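Local atomic coordinates of COG3291: FOG: PKD repeat (Clostridium thermocellum, PDB entry 1WMX), a protein that probably binds cellulose-type polysaccharides, as the family 30 carbohydrate-binding module of a larger, probably cellulose-degrading, multidomain protein. Residues W64-L78 against D151-R163. Numbering follows the deposited sequence.
Sequences WISLLTLRGWNTHDL and DPSSVTCLVFSKR. With SO4 (sulfate ion), chain C.
Strands 64-69 and 155-161 are antiparallel neighbours inside a five-stranded sheet of this beta-sandwich carbohydrate-binding module, and they illustrate how a turn can interrupt a pairing without ending it. S66-F160 and L68-L158 are hydrogen-bonded pairs, the latter joined almost straight (L158 N to L68 O, 3.0 Å, 173°). L70 N then reaches T156 O at 2.9 Å before a type I' turn, R71 to N74, diverts the chain. Water 1 sits in the turn, accepting from R71 N and donating to N74 O and T156 O. Beyond it pairing resumes as a single H76-V155 bridge, bonded both ways, followed by L78 N to P152 O outside the strand.

On the face bearing L68, L158 and F160, L68 CD1 touches both L158 CD2 and F160 CE1. On the opposite face C157 SG approaches W73 CZ3 obliquely (3.4 Å), while T69 CG2 covers that indole centrally. With CG between backbone N and carbonyl carbon (chi1 62°), W64 lays its ring along S161 and K162, whose CB makes a CH-pi contact over one face, 3.6 Å from the five-membered ring's centroid. T156 O thus takes both L70 N and water 1, while L68 packs inward on I13 and L51 and W73 meets V112 of the second subunit.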
loop_
_atom_site.group_PDB
_atom_site.type_symbol
_atom_site.label_atom_id
_atom_site.label_comp_id
_atom_site.label_asym_id
_atom_site.label_seq_id
_atom_site.Cartn_x
_atom_site.Cartn_y
_atom_site.Cartn_z
ATOM N N TRP B 64 -1.021 10.804 4.410
ATOM C CA TRP B 64 0.148 10.886 5.276
ATOM C C TRP B 64 0.385 9.475 5.772
ATOM O O TRP B 64 -0.560 8.720 6.011
ATOM C CB TRP B 64 -0.046 11.849 6.454
ATOM C CG TRP B 64 -1.135 11.507 7.418
ATOM C CD1 TRP B 64 -2.366 12.090 7.495
ATOM C CD2 TRP B 64 -1.088 10.531 8.465
ATOM N NE1 TRP B 64 -3.086 11.544 8.526
ATOM C CE2 TRP B 64 -2.329 10.581 9.140
ATOM C CE3 TRP B 64 -0.118 9.617 8.900
ATOM C CZ2 TRP B 64 -2.631 9.754 10.229
ATOM C CZ3 TRP B 64 -0.416 8.794 9.983
ATOM C CH2 TRP B 64 -1.666 8.869 10.634
ATOM N N ILE B 65 1.652 9.113 5.912
ATOM C CA ILE B 65 2.002 7.778 6.352
ATOM C C ILE B 65 3.234 7.804 7.240
ATOM O O ILE B 65 4.065 8.696 7.133
ATOM C CB ILE B 65 2.291 6.889 5.138
ATOM C CG1 ILE B 65 2.464 5.440 5.573
ATOM C CG2 ILE B 65 3.547 7.385 4.423
ATOM C CD1 ILE B 65 2.637 4.485 4.409
ATOM N N SER B 66 3.335 6.832 8.139
ATOM C CA SER B 66 4.501 6.721 8.999
ATOM C C SER B 66 4.966 5.274 8.992
ATOM O O SER B 66 4.208 4.382 9.375
ATOM C CB SER B 66 4.179 7.139 10.431
ATOM O OG SER B 66 5.333 7.002 11.249
ATOM N N LEU B 67 6.196 5.037 8.547
ATOM C CA LEU B 67 6.748 3.685 8.519
ATOM C C LEU B 67 7.851 3.561 9.567
ATOM O O LEU B 67 8.817 4.318 9.559
ATOM C CB LEU B 67 7.311 3.353 7.127
ATOM C CG LEU B 67 6.321 3.374 5.949
ATOM C CD1 LEU B 67 7.075 3.356 4.636
ATOM C CD2 LEU B 67 5.380 2.190 6.036
ATOM N N LEU B 68 7.691 2.610 10.480
ATOM C CA LEU B 68 8.682 2.371 11.525
ATOM C C LEU B 68 9.277 0.979 11.303
ATOM O O LEU B 68 8.617 -0.033 11.520
ATOM C CB LEU B 68 8.023 2.463 12.901
ATOM C CG LEU B 68 7.300 3.777 13.226
ATOM C CD1 LEU B 68 6.577 3.642 14.550
ATOM C CD2 LEU B 68 8.297 4.936 13.261
ATOM N N THR B 69 10.531 0.932 10.869
ATOM C CA THR B 69 11.182 -0.335 10.586
ATOM C C THR B 69 11.465 -1.181 11.828
ATOM O O THR B 69 11.661 -0.657 12.930
ATOM C CB THR B 69 12.515 -0.119 9.839
ATOM O OG1 THR B 69 13.407 0.613 10.678
ATOM C CG2 THR B 69 12.304 0.673 8.550
ATOM N N LEU B 70 11.487 -2.499 11.631
ATOM C CA LEU B 70 11.764 -3.446 12.703
ATOM C C LEU B 70 13.236 -3.821 12.644
ATOM O O LEU B 70 13.842 -4.129 13.659
ATOM C CB LEU B 70 10.913 -4.709 12.535
ATOM C CG LEU B 70 9.439 -4.670 12.951
ATOM C CD1 LEU B 70 8.734 -3.480 12.347
ATOM C CD2 LEU B 70 8.778 -5.968 12.513
ATOM N N ARG B 71 13.793 -3.797 11.437
ATOM C CA ARG B 71 15.192 -4.145 11.210
ATOM C C ARG B 71 15.873 -3.243 10.182
ATOM O O ARG B 71 16.556 -3.728 9.278
ATOM C CB ARG B 71 15.300 -5.605 10.757
ATOM C CG ARG B 71 15.037 -6.632 11.859
ATOM C CD ARG B 71 16.186 -6.662 12.853
ATOM N NE ARG B 71 16.043 -7.706 13.864
ATOM C CZ ARG B 71 15.325 -7.590 14.977
ATOM N NH1 ARG B 71 14.672 -6.469 15.242
ATOM N NH2 ARG B 71 15.270 -8.602 15.833
ATOM N N GLY B 72 15.669 -1.935 10.323
ATOM C CA GLY B 72 16.280 -0.972 9.424
ATOM C C GLY B 72 16.024 -1.228 7.955
ATOM O O GLY B 72 16.927 -1.035 7.135
ATOM N N TRP B 73 14.801 -1.668 7.641
ATOM C CA TRP B 73 14.342 -1.979 6.282
ATOM C C TRP B 73 14.514 -3.439 5.817
ATOM O O TRP B 73 13.971 -3.840 4.787
ATOM C CB TRP B 73 14.952 -1.005 5.262
ATOM C CG TRP B 73 14.471 0.415 5.457
ATOM C CD1 TRP B 73 15.213 1.490 5.884
ATOM C CD2 TRP B 73 13.137 0.906 5.264
ATOM N NE1 TRP B 73 14.423 2.612 5.966
ATOM C CE2 TRP B 73 13.143 2.282 5.592
ATOM C CE3 TRP B 73 11.934 0.315 4.850
ATOM C CZ2 TRP B 73 11.992 3.078 5.519
ATOM C CZ3 TRP B 73 10.789 1.108 4.777
ATOM C CH2 TRP B 73 10.828 2.473 5.111
ATOM N N ASN B 74 15.274 -4.234 6.561
ATOM C CA ASN B 74 15.418 -5.646 6.209
ATOM C C ASN B 74 14.141 -6.312 6.688
ATOM O O ASN B 74 13.413 -5.746 7.504
ATOM C CB ASN B 74 16.590 -6.289 6.941
ATOM C CG ASN B 74 17.918 -5.900 6.357
ATOM O OD1 ASN B 74 18.853 -5.583 7.088
ATOM N ND2 ASN B 74 18.017 -5.923 5.035
ATOM N N THR B 75 13.862 -7.506 6.182
ATOM C CA THR B 75 12.663 -8.215 6.608
ATOM C C THR B 75 12.918 -8.901 7.956
ATOM O O THR B 75 14.062 -9.168 8.334
ATOM C CB THR B 75 12.247 -9.279 5.579
ATOM O OG1 THR B 75 13.303 -10.231 5.433
ATOM C CG2 THR B 75 11.963 -8.636 4.225
ATOM N N HIS B 76 11.845 -9.168 8.684
ATOM C CA HIS B 76 11.964 -9.843 9.971
ATOM C C HIS B 76 10.912 -10.930 10.063
ATOM O O HIS B 76 9.739 -10.705 9.771
ATOM C CB HIS B 76 11.797 -8.871 11.139
ATOM C CG HIS B 76 12.158 -9.468 12.461
ATOM N ND1 HIS B 76 13.395 -10.031 12.706
ATOM C CD2 HIS B 76 11.448 -9.617 13.603
ATOM C CE1 HIS B 76 13.426 -10.497 13.944
ATOM N NE2 HIS B 76 12.260 -10.258 14.507
ATOM N N ASP B 77 11.356 -12.108 10.471
ATOM C CA ASP B 77 10.505 -13.286 10.607
ATOM C C ASP B 77 9.597 -13.184 11.836
ATOM O O ASP B 77 10.059 -13.345 12.963
ATOM C CB ASP B 77 11.373 -14.549 10.742
ATOM C CG ASP B 77 10.661 -15.817 10.274
ATOM O OD1 ASP B 77 9.382 -15.908 10.361
ATOM O OD2 ASP B 77 11.344 -16.798 9.794
ATOM N N LEU B 78 8.310 -12.950 11.617
ATOM C CA LEU B 78 7.346 -12.823 12.725
ATOM C C LEU B 78 6.264 -13.926 12.676
ATOM O O LEU B 78 5.308 -13.913 13.454
ATOM C CB LEU B 78 6.569 -11.496 12.644
ATOM C CG LEU B 78 7.344 -10.232 13.021
ATOM C CD1 LEU B 78 6.458 -8.982 12.921
ATOM C CD2 LEU B 78 7.893 -10.253 14.451
ATOM N N ASP B 151 2.931 -11.743 3.830
ATOM C CA ASP B 151 3.847 -12.779 4.293
ATOM C C ASP B 151 4.473 -12.408 5.640
ATOM O O ASP B 151 5.490 -11.708 5.698
ATOM C CB ASP B 151 4.945 -13.004 3.247
ATOM C CG ASP B 151 5.960 -14.054 3.675
ATOM O OD1 ASP B 151 5.748 -14.682 4.733
ATOM O OD2 ASP B 151 6.967 -14.252 2.949
ATOM N N PRO B 152 3.873 -12.878 6.748
ATOM C CA PRO B 152 4.395 -12.574 8.087
ATOM C C PRO B 152 5.847 -12.971 8.358
ATOM O O PRO B 152 6.429 -12.562 9.366
ATOM C CB PRO B 152 3.391 -13.265 9.021
ATOM C CG PRO B 152 2.794 -14.346 8.154
ATOM C CD PRO B 152 2.625 -13.655 6.838
ATOM N N SER B 153 6.444 -13.751 7.468
ATOM C CA SER B 153 7.836 -14.136 7.652
ATOM C C SER B 153 8.756 -13.075 7.036
ATOM O O SER B 153 9.976 -13.144 7.190
ATOM C CB SER B 153 8.116 -15.488 6.984
ATOM O OG SER B 153 8.118 -15.355 5.565
ATOM N N SER B 154 8.175 -12.101 6.334
ATOM C CA SER B 154 8.964 -11.048 5.675
ATOM C C SER B 154 8.528 -9.619 6.003
ATOM O O SER B 154 8.479 -8.768 5.117
ATOM C CB SER B 154 8.905 -11.222 4.160
ATOM O OG SER B 154 9.247 -12.538 3.775
ATOM N N VAL B 155 8.240 -9.357 7.272
ATOM C CA VAL B 155 7.782 -8.045 7.715
ATOM C C VAL B 155 8.898 -7.012 7.858
ATOM O O VAL B 155 9.951 -7.293 8.453
ATOM C CB VAL B 155 7.048 -8.158 9.072
ATOM C CG1 VAL B 155 6.554 -6.788 9.520
ATOM C CG2 VAL B 155 5.899 -9.155 8.957
ATOM N N THR B 156 8.660 -5.811 7.329
ATOM C CA THR B 156 9.664 -4.750 7.428
ATOM C C THR B 156 9.284 -3.616 8.358
ATOM O O THR B 156 10.119 -3.140 9.111
ATOM C CB THR B 156 9.980 -4.084 6.055
ATOM O OG1 THR B 156 8.783 -3.510 5.513
ATOM C CG2 THR B 156 10.577 -5.092 5.091
ATOM N N CYS B 157 7.954 -3.251 8.320
ATOM C CA CYS B 157 7.617 -2.083 9.120
ATOM C C CYS B 157 6.231 -2.155 9.692
ATOM O O CYS B 157 5.390 -2.948 9.291
ATOM C CB CYS B 157 7.602 -0.770 8.290
ATOM S SG CYS B 157 9.053 -0.534 7.162
ATOM N N LEU B 158 6.139 -1.423 10.604
ATOM C CA LEU B 158 4.891 -1.060 11.247
ATOM C C LEU B 158 4.438 0.181 10.540
ATOM O O LEU B 158 5.291 0.955 10.044
ATOM C CB LEU B 158 5.166 -0.872 12.739
ATOM C CG LEU B 158 4.136 -0.019 13.469
ATOM C CD1 LEU B 158 2.764 -0.686 13.580
ATOM C CD2 LEU B 158 4.560 0.303 14.905
ATOM N N VAL B 159 3.125 0.342 10.497
ATOM C CA VAL B 159 2.548 1.470 9.769
ATOM C C VAL B 159 1.429 2.165 10.549
ATOM O O VAL B 159 0.477 1.541 11.018
ATOM C CB VAL B 159 1.996 0.949 8.440
ATOM C CG1 VAL B 159 1.931 2.027 7.364
ATOM C CG2 VAL B 159 2.848 -0.185 7.845
ATOM N N PHE B 160 1.508 3.541 10.325
ATOM C CA PHE B 160 0.466 4.448 10.822
ATOM C C PHE B 160 0.042 5.161 9.542
ATOM O O PHE B 160 0.883 5.456 8.688
ATOM C CB PHE B 160 1.010 5.491 11.811
ATOM C CG PHE B 160 1.531 4.907 13.094
ATOM C CD1 PHE B 160 2.529 5.564 13.811
ATOM C CD2 PHE B 160 1.047 3.691 13.572
ATOM C CE1 PHE B 160 3.043 5.017 14.985
ATOM C CE2 PHE B 160 1.554 3.138 14.742
ATOM C CZ PHE B 160 2.555 3.800 15.452
ATOM N N SER B 161 -1.244 5.453 9.405
ATOM C CA SER B 161 -1.704 6.100 8.194
ATOM C C SER B 161 -3.028 6.840 8.364
ATOM O O SER B 161 -3.820 6.552 9.270
ATOM C CB SER B 161 -1.820 5.050 7.087
ATOM O OG SER B 161 -2.039 5.664 5.839
ATOM N N LYS B 162 -3.255 7.793 7.466
ATOM C CA LYS B 162 -4.453 8.611 7.488
ATOM C C LYS B 162 -5.741 7.813 7.509
ATOM O O LYS B 162 -5.888 6.817 6.804
ATOM C CB LYS B 162 -4.462 9.554 6.282
ATOM C CG LYS B 162 -5.748 10.344 6.103
ATOM C CD LYS B 162 -5.644 11.267 4.905
ATOM C CE LYS B 162 -6.938 12.006 4.656
ATOM N NZ LYS B 162 -8.043 11.061 4.329
ATOM N N ARG B 163 -6.675 8.276 8.331
ATOM C CA ARG B 163 -7.992 7.668 8.456
ATOM C C ARG B 163 -8.957 8.774 8.008
ATOM O O ARG B 163 -9.634 8.655 6.988
ATOM C CB ARG B 163 -8.237 7.286 9.912
ATOM C CG ARG B 163 -9.674 6.988 10.277
ATOM C CD ARG B 163 -10.208 5.728 9.635
ATOM N NE ARG B 163 -11.295 5.173 10.435
ATOM C CZ ARG B 163 -12.411 4.654 9.935
ATOM N NH1 ARG B 163 -12.597 4.617 8.619
ATOM N NH2 ARG B 163 -13.338 4.167 10.752
HETATM S S SO4 C . 14.736 -5.891 18.994
HETATM O O1 SO4 C . 14.071 -5.063 17.970
HETATM O O2 SO4 C . 13.924 -5.888 20.227
HETATM O O3 SO4 C . 16.074 -5.348 19.287
HETATM O O4 SO4 C . 14.866 -7.271 18.489
HETATM O O HOH W 1 12.826 -3.287 8.696
HETATM O O HOH W 2 12.979 -12.268 7.222
HETATM O O HOH W 3 12.138 -15.379 6.789
#